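Local coordinates for DotI (Legionella pneumophila, PDB 3WZ4), which is a component of the inner-membrane complex essential for type IVB secretion, the fragment here being its periplasmic domain, at residues A17-A20 against A21-N25; G38-A42 against E43-Q47; Y100-A103 against S104-T107. All coordinates share one frame; numbering follows the deposited sequence.

Interaction 1. Residues A17-A20 against A21-N25; sequences AAIA and AFTYN
Thr23 and Phe22 both reach back to the carbonyl oxygen of Ile19, near the C-terminal end of helix 7-21, where the chain leaves the helix for the short strand 24-25. Thr23 OG1 donates to Ile19 O at 2.7 Å, while Phe22 N donates to the same Ile19 O at 2.9 Å. The two donors approach from opposite faces of the carbonyl plane, each well out of it, 48° for the hydroxyl and 58° for the amide. With chi1 at -55°, Thr23 OG1 is anti to its own carbonyl carbon, and this turns the hydroxyl back to Ile19 O. Among the backbone bonds, Ala21 N still makes a helical i to i+4 bond to Ala17 O at 3.1 Å, but Phe22 N to Ile19 O and Thr23 N to Ala20 O (3.2 Å) span three residues.

Two further contacts set carbon against oxygen. Ile19 CG2 lies 3.7 Å from Thr23 OG1, the two side chains crossing at a slant. The Phe22 ring presents its CD2 edge to Ala18 O, 3.4 Å away and near the ring plane, while the apolar packing of the ring is on Ile96, Val98 and Val136 of the sheet.

The chemistry implies a helix that tightens from four-residue to three-residue bonding as it ends, with a threonine hydroxyl adding a second grip on a terminal carbonyl.

Interaction 2. Residues G38-A42 against E43-Q47; sequences GFFTA and EGWDQ
Thr41 and Glu43 meet at the start of helix 42-54, where Thr41 is the N-cap residue. Glu43 curls its carboxylate back toward the cap, and OE2 comes to 2.8 Å from Thr41 OG1. The glutamate gets there because CG sits between the backbone N and carbonyl carbon (chi1 69°) and the chain then bends again at chi2. The hydrogen-bonded partner of Glu43 OE2 is Ser132 OG. Thr41 OG1 is hydrogen-bonded to Ser132 OG and to Ile131 O, so the polar cluster ties the helix start to strand 129-138.

Gly44 supplies the capping bond, its N donating to Thr41 OG1 at 3.1 Å. Its carbonyl O lies 3.7 Å from Phe40 CD2.

Trp45 N donates to Thr41 O at 2.8 Å, closing the first turn. The Trp45 side chain crosses Phe40 at about a right angle, and CE3 touches Phe40 CD1 at 3.7 Å. The phenyl and the six-membered indole ring are inclined by 51°, an oblique pair with the phenylalanine atom at the indole edge. Phe40 also stacks on Phe48 and packs on Ile131 and Phe134, while Trp45 packs on Leu33 and Gln34 of helix 29-35; the two rings thus join the new helix to sheet and preceding helix.

Asp46 N makes a weak bond to Ala42 O, and a water reinforces this edge of the turn, donating to Ala42 O at 2.7 Å and, more weakly, to Asp46 OD1.

Interaction 3. Residues Y100-A103 against S104-T107; sequences YQSA and SEFT
A beta hairpin made by strands 87-101 and 106-119 turns here on the surface, its centre about 22 Å from the centre of the chain, the chain reversing through Ser102 to Glu105. Tyr100 and Thr107 form an antiparallel hydrogen-bonded pair: Tyr100 N donates to Thr107 O at 2.8 Å, and Thr107 N returns a bond to Tyr100 O at 2.9 Å. Next to them Gln101 and Phe106 are a non-hydrogen-bonded pair, and beyond it Ser102 N donates to Glu105 O at 2.8 Å.

The side chains of Gln101 and Phe106 share one face of the hairpin and run alongside each other in the same direction. Gln101 OE1 lies 3.7 Å from Phe106 CD2, at the edge of the phenyl ring and near its plane, and the amide stands almost perpendicular to the ring, at 86°. On the other face the Tyr100 ring packs on Asn57 and Val61 of helix 57-63.

Ser102 also contributes its hydroxyl. A chi1 of 65° folds OG back over its own main chain, where it accepts from Glu105 N at 3.1 Å and from Ser104 N at 3.3 Å. A water sits 2.7 Å from Ser102 OG and also hydrogen-bonds Ser104 OG, spanning the two hydroxyls.

One serine oxygen therefore takes up two backbone N-H groups on the far side of the turn, so that Ser102, through both its N and its OG, ties the reversing chain together where the regular strand pairing gives out.

Along the chain the three contacts come in series: the end of helix 7-21, the start of helix 42-54, then the hairpin turn between strands 87-101 and 106-119. Interactions 1 and 2 have centres about 15 Å apart and touch where Phe39 packs on Ala17 and Ala20. Interactions 1 and 3, about 17 Å apart between centres, meet lightly through Phe22 and Tyr100 and reach the same antiparallel sheet. Interactions 2 and 3 lie on opposite sides of the chain's centre, about 30 Å apart between centres, without touching. Interactions 1 and 2 thus sit at helix ends packed on the sheet, and interaction 3 is a surface turn; helices on a curved sheet are consistent with the NTF2-like clan.

Interaction 1. Residues A17-A20 against A21-N25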
loop_
_atom_site.group_PDB
_atom_site.type_symbol
_atom_site.label_atom_id
_atom_site.label_comp_id
_atom_site.label_asym_id
_atom_site.label_seq_id
_atom_site.Cartn_x
_atom_site.Cartn_y
_atom_site.Cartn_z
ATOM N N ALA A 17 3.599 4.361 -0.489
ATOM C CA ALA A 17 2.838 3.269 -1.086
ATOM C C ALA A 17 1.596 2.933 -0.264
ATOM O O ALA A 17 0.519 2.692 -0.817
ATOM C CB ALA A 17 3.723 2.033 -1.262
ATOM N N ALA A 18 1.752 2.920 1.055
ATOM C CA ALA A 18 0.650 2.612 1.958
ATOM C C ALA A 18 -0.456 3.655 1.837
ATOM O O ALA A 18 -1.630 3.314 1.710
ATOM C CB ALA A 18 1.150 2.520 3.401
ATOM N N ILE A 19 -0.071 4.927 1.860
ATOM C CA ILE A 19 -1.033 6.017 1.747
ATOM C C ILE A 19 -1.722 6.015 0.383
ATOM O O ILE A 19 -2.936 6.197 0.290
ATOM C CB ILE A 19 -0.367 7.384 1.984
ATOM C CG1 ILE A 19 0.276 7.430 3.373
ATOM C CG2 ILE A 19 -1.380 8.511 1.825
ATOM C CD1 ILE A 19 -0.707 7.234 4.509
ATOM N N ALA A 20 -0.942 5.804 -0.672
ATOM C CA ALA A 20 -1.480 5.782 -2.026
ATOM C C ALA A 20 -2.585 4.739 -2.172
ATOM O O ALA A 20 -3.582 4.968 -2.856
ATOM C CB ALA A 20 -0.366 5.524 -3.032
ATOM N N ALA A 21 -2.402 3.593 -1.526
ATOM C CA ALA A 21 -3.379 2.513 -1.594
ATOM C C ALA A 21 -4.732 2.909 -0.999
ATOM O O ALA A 21 -5.756 2.321 -1.331
ATOM C CB ALA A 21 -2.842 1.270 -0.902
ATOM N N PHE A 22 -4.733 3.907 -0.122
ATOM C CA PHE A 22 -5.972 4.359 0.499
ATOM C C PHE A 22 -6.323 5.783 0.087
ATOM O O PHE A 22 -6.923 6.535 0.857
ATOM C CB PHE A 22 -5.885 4.243 2.022
ATOM C CG PHE A 22 -5.885 2.827 2.514
ATOM C CD1 PHE A 22 -7.078 2.165 2.751
ATOM C CD2 PHE A 22 -4.696 2.151 2.725
ATOM C CE1 PHE A 22 -7.087 0.857 3.199
ATOM C CE2 PHE A 22 -4.697 0.842 3.176
ATOM C CZ PHE A 22 -5.894 0.197 3.413
ATOM N N THR A 23 -5.943 6.149 -1.133
ATOM C CA THR A 23 -6.234 7.478 -1.656
ATOM C C THR A 23 -6.910 7.365 -3.019
ATOM O O THR A 23 -6.244 7.375 -4.052
ATOM C CB THR A 23 -4.950 8.333 -1.769
ATOM O OG1 THR A 23 -4.286 8.369 -0.501
ATOM C CG2 THR A 23 -5.284 9.758 -2.200
ATOM N N TYR A 24 -8.234 7.246 -3.010
ATOM C CA TYR A 24 -9.009 7.103 -4.238
ATOM C C TYR A 24 -10.479 7.425 -3.979
ATOM O O TYR A 24 -10.860 7.735 -2.850
ATOM C CB TYR A 24 -8.873 5.685 -4.794
ATOM C CG TYR A 24 -9.526 4.624 -3.936
ATOM C CD1 TYR A 24 -8.857 4.064 -2.855
ATOM C CD2 TYR A 24 -10.813 4.180 -4.207
ATOM C CE1 TYR A 24 -9.454 3.092 -2.066
ATOM C CE2 TYR A 24 -11.420 3.210 -3.422
ATOM C CZ TYR A 24 -10.738 2.670 -2.357
ATOM O OH TYR A 24 -11.338 1.704 -1.577
ATOM N N ASN A 25 -11.302 7.357 -5.021
ATOM C CA ASN A 25 -12.726 7.660 -4.883
ATOM C C ASN A 25 -13.589 6.993 -5.949
ATOM O O ASN A 25 -13.072 6.348 -6.863
ATOM C CB ASN A 25 -12.965 9.172 -4.880
ATOM C CG ASN A 25 -12.460 9.845 -6.141
ATOM O OD1 ASN A 25 -13.018 9.660 -7.222
ATOM N ND2 ASN A 25 -11.400 10.638 -6.007
#

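Interaction 2. Residues G38-A42 against E43-Q47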
loop_
_atom_site.group_PDB
_atom_site.type_symbol
_atom_site.label_atom_id
_atom_site.label_comp_id
_atom_site.label_asym_id
_atom_site.label_seq_id
_atom_site.Cartn_x
_atom_site.Cartn_y
_atom_site.Cartn_z
ATOM N N GLY A 38 3.121 0.228 -10.129
ATOM C CA GLY A 38 4.561 0.406 -10.131
ATOM C C GLY A 38 5.207 0.168 -8.778
ATOM O O GLY A 38 6.397 -0.135 -8.699
ATOM N N PHE A 39 4.424 0.309 -7.713
ATOM C CA PHE A 39 4.914 0.062 -6.363
ATOM C C PHE A 39 5.128 -1.427 -6.118
ATOM O O PHE A 39 5.848 -1.813 -5.199
ATOM C CB PHE A 39 3.919 0.584 -5.318
ATOM C CG PHE A 39 3.842 2.081 -5.234
ATOM C CD1 PHE A 39 4.958 2.829 -4.897
ATOM C CD2 PHE A 39 2.647 2.739 -5.464
ATOM C CE1 PHE A 39 4.886 4.208 -4.809
ATOM C CE2 PHE A 39 2.567 4.119 -5.377
ATOM C CZ PHE A 39 3.688 4.852 -5.050
ATOM N N PHE A 40 4.494 -2.259 -6.936
ATOM C CA PHE A 40 4.430 -3.690 -6.654
ATOM C C PHE A 40 5.316 -4.540 -7.554
ATOM O O PHE A 40 5.592 -4.181 -8.695
ATOM C CB PHE A 40 2.983 -4.184 -6.749
ATOM C CG PHE A 40 2.076 -3.601 -5.705
ATOM C CD1 PHE A 40 1.385 -2.427 -5.949
ATOM C CD2 PHE A 40 1.915 -4.229 -4.479
ATOM C CE1 PHE A 40 0.550 -1.889 -4.994
ATOM C CE2 PHE A 40 1.081 -3.695 -3.515
ATOM C CZ PHE A 40 0.397 -2.524 -3.772
ATOM N N THR A 41 5.758 -5.674 -7.020
ATOM C CA THR A 41 6.449 -6.677 -7.814
ATOM C C THR A 41 5.410 -7.535 -8.524
ATOM O O THR A 41 4.212 -7.406 -8.271
ATOM C CB THR A 41 7.319 -7.593 -6.931
ATOM O OG1 THR A 41 6.474 -8.382 -6.081
ATOM C CG2 THR A 41 8.271 -6.770 -6.076
ATOM N N ALA A 42 5.874 -8.416 -9.403
ATOM C CA ALA A 42 4.983 -9.302 -10.141
ATOM C C ALA A 42 4.014 -10.011 -9.200
ATOM O O ALA A 42 2.798 -9.909 -9.356
ATOM C CB ALA A 42 5.791 -10.320 -10.947
ATOM N N GLU A 43 4.555 -10.721 -8.214
ATOM C CA GLU A 43 3.717 -11.466 -7.277
ATOM C C GLU A 43 2.974 -10.547 -6.306
ATOM O O GLU A 43 1.894 -10.886 -5.821
ATOM C CB GLU A 43 4.541 -12.505 -6.509
ATOM C CG GLU A 43 5.537 -11.919 -5.520
ATOM C CD GLU A 43 6.803 -11.412 -6.186
ATOM O OE1 GLU A 43 6.936 -11.571 -7.422
ATOM O OE2 GLU A 43 7.666 -10.851 -5.469
ATOM N N GLY A 44 3.553 -9.384 -6.026
ATOM C CA GLY A 44 2.927 -8.426 -5.135
ATOM C C GLY A 44 1.658 -7.851 -5.735
ATOM O O GLY A 44 0.660 -7.655 -5.041
ATOM N N TRP A 45 1.698 -7.590 -7.036
ATOM C CA TRP A 45 0.557 -7.026 -7.749
ATOM C C TRP A 45 -0.605 -8.014 -7.792
ATOM O O TRP A 45 -1.764 -7.629 -7.644
ATOM C CB TRP A 45 0.973 -6.611 -9.164
ATOM C CG TRP A 45 -0.108 -5.944 -9.968
ATOM C CD1 TRP A 45 -0.614 -6.362 -11.167
ATOM C CD2 TRP A 45 -0.811 -4.740 -9.634
ATOM N NE1 TRP A 45 -1.587 -5.493 -11.598
ATOM C CE2 TRP A 45 -1.729 -4.491 -10.675
ATOM C CE3 TRP A 45 -0.756 -3.852 -8.556
ATOM C CZ2 TRP A 45 -2.581 -3.388 -10.670
ATOM C CZ3 TRP A 45 -1.604 -2.760 -8.553
ATOM C CH2 TRP A 45 -2.504 -2.537 -9.604
ATOM N N ASP A 46 -0.291 -9.292 -7.983
ATOM C CA ASP A 46 -1.315 -10.333 -7.977
ATOM C C ASP A 46 -2.002 -10.427 -6.616
ATOM O O ASP A 46 -3.227 -10.514 -6.534
ATOM C CB ASP A 46 -0.710 -11.687 -8.350
ATOM C CG ASP A 46 -0.317 -11.768 -9.812
ATOM O OD1 ASP A 46 -0.834 -10.962 -10.617
ATOM O OD2 ASP A 46 0.500 -12.644 -10.161
ATOM N N GLN A 47 -1.205 -10.410 -5.553
ATOM C CA GLN A 47 -1.731 -10.515 -4.198
ATOM C C GLN A 47 -2.539 -9.275 -3.824
ATOM O O GLN A 47 -3.595 -9.373 -3.199
ATOM C CB GLN A 47 -0.590 -10.742 -3.202
ATOM C CG GLN A 47 -1.036 -10.947 -1.762
ATOM C CD GLN A 47 -0.997 -9.668 -0.951
ATOM O OE1 GLN A 47 -0.180 -8.780 -1.205
ATOM N NE2 GLN A 47 -1.883 -9.564 0.031
HETATM O O HOH W 1 1.143 -9.608 -11.480
#

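Interaction 3. Residues Y100-A103 against S104-T107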
loop_
_atom_site.group_PDB
_atom_site.type_symbol
_atom_site.label_atom_id
_atom_site.label_comp_id
_atom_site.label_asym_id
_atom_site.label_seq_id
_atom_site.Cartn_x
_atom_site.Cartn_y
_atom_site.Cartn_z
ATOM N N TYR A 100 -13.323 7.294 5.027
ATOM C CA TYR A 100 -14.291 7.144 3.946
ATOM C C TYR A 100 -15.399 8.168 4.155
ATOM O O TYR A 100 -16.084 8.137 5.177
ATOM C CB TYR A 100 -14.899 5.742 3.969
ATOM C CG TYR A 100 -13.910 4.613 3.785
ATOM C CD1 TYR A 100 -13.156 4.142 4.852
ATOM C CD2 TYR A 100 -13.745 4.003 2.546
ATOM C CE1 TYR A 100 -12.256 3.103 4.690
ATOM C CE2 TYR A 100 -12.847 2.962 2.374
ATOM C CZ TYR A 100 -12.105 2.518 3.450
ATOM O OH TYR A 100 -11.211 1.484 3.288
ATOM N N GLN A 101 -15.590 9.078 3.205
ATOM C CA GLN A 101 -16.570 10.138 3.426
ATOM C C GLN A 101 -17.291 10.640 2.182
ATOM O O GLN A 101 -16.845 10.441 1.051
ATOM C CB GLN A 101 -15.932 11.321 4.161
ATOM C CG GLN A 101 -14.987 12.145 3.312
ATOM C CD GLN A 101 -14.327 13.258 4.100
ATOM O OE1 GLN A 101 -14.984 14.213 4.518
ATOM N NE2 GLN A 101 -13.020 13.137 4.316
ATOM N N SER A 102 -18.421 11.297 2.428
ATOM C CA SER A 102 -19.223 11.936 1.394
ATOM C C SER A 102 -20.065 13.011 2.064
ATOM O O SER A 102 -19.853 13.332 3.232
ATOM C CB SER A 102 -20.133 10.917 0.712
ATOM O OG SER A 102 -21.095 10.412 1.620
ATOM N N ALA A 103 -21.023 13.564 1.332
ATOM C CA ALA A 103 -21.920 14.561 1.901
ATOM C C ALA A 103 -22.736 13.972 3.051
ATOM O O ALA A 103 -23.051 14.665 4.017
ATOM C CB ALA A 103 -22.840 15.126 0.828
ATOM N N SER A 104 -23.062 12.687 2.948
ATOM C CA SER A 104 -23.940 12.044 3.920
ATOM C C SER A 104 -23.199 11.170 4.933
ATOM O O SER A 104 -23.711 10.910 6.022
ATOM C CB SER A 104 -25.015 11.220 3.204
ATOM O OG SER A 104 -24.461 10.054 2.620
ATOM N N GLU A 105 -21.997 10.721 4.584
ATOM C CA GLU A 105 -21.265 9.796 5.448
ATOM C C GLU A 105 -19.865 10.270 5.840
ATOM O O GLU A 105 -19.230 11.045 5.125
ATOM C CB GLU A 105 -21.169 8.414 4.798
ATOM C CG GLU A 105 -22.491 7.674 4.700
ATOM C CD GLU A 105 -22.310 6.228 4.284
ATOM O OE1 GLU A 105 -23.315 5.577 3.930
ATOM O OE2 GLU A 105 -21.158 5.742 4.318
ATOM N N PHE A 106 -19.399 9.783 6.988
ATOM C CA PHE A 106 -18.042 10.031 7.460
ATOM C C PHE A 106 -17.630 8.916 8.416
ATOM O O PHE A 106 -18.082 8.870 9.561
ATOM C CB PHE A 106 -17.950 11.391 8.153
ATOM C CG PHE A 106 -16.548 11.790 8.528
ATOM C CD1 PHE A 106 -15.977 11.344 9.710
ATOM C CD2 PHE A 106 -15.805 12.620 7.705
ATOM C CE1 PHE A 106 -14.691 11.714 10.060
ATOM C CE2 PHE A 106 -14.520 12.993 8.048
ATOM C CZ PHE A 106 -13.962 12.540 9.227
ATOM N N THR A 107 -16.776 8.015 7.940
ATOM C CA THR A 107 -16.352 6.862 8.728
ATOM C C THR A 107 -14.835 6.716 8.719
ATOM O O THR A 107 -14.198 6.832 7.671
ATOM C CB THR A 107 -16.985 5.567 8.192
ATOM O OG1 THR A 107 -18.409 5.642 8.329
ATOM C CG2 THR A 107 -16.466 4.355 8.955
HETATM O O HOH W 2 -22.742 8.481 0.721
#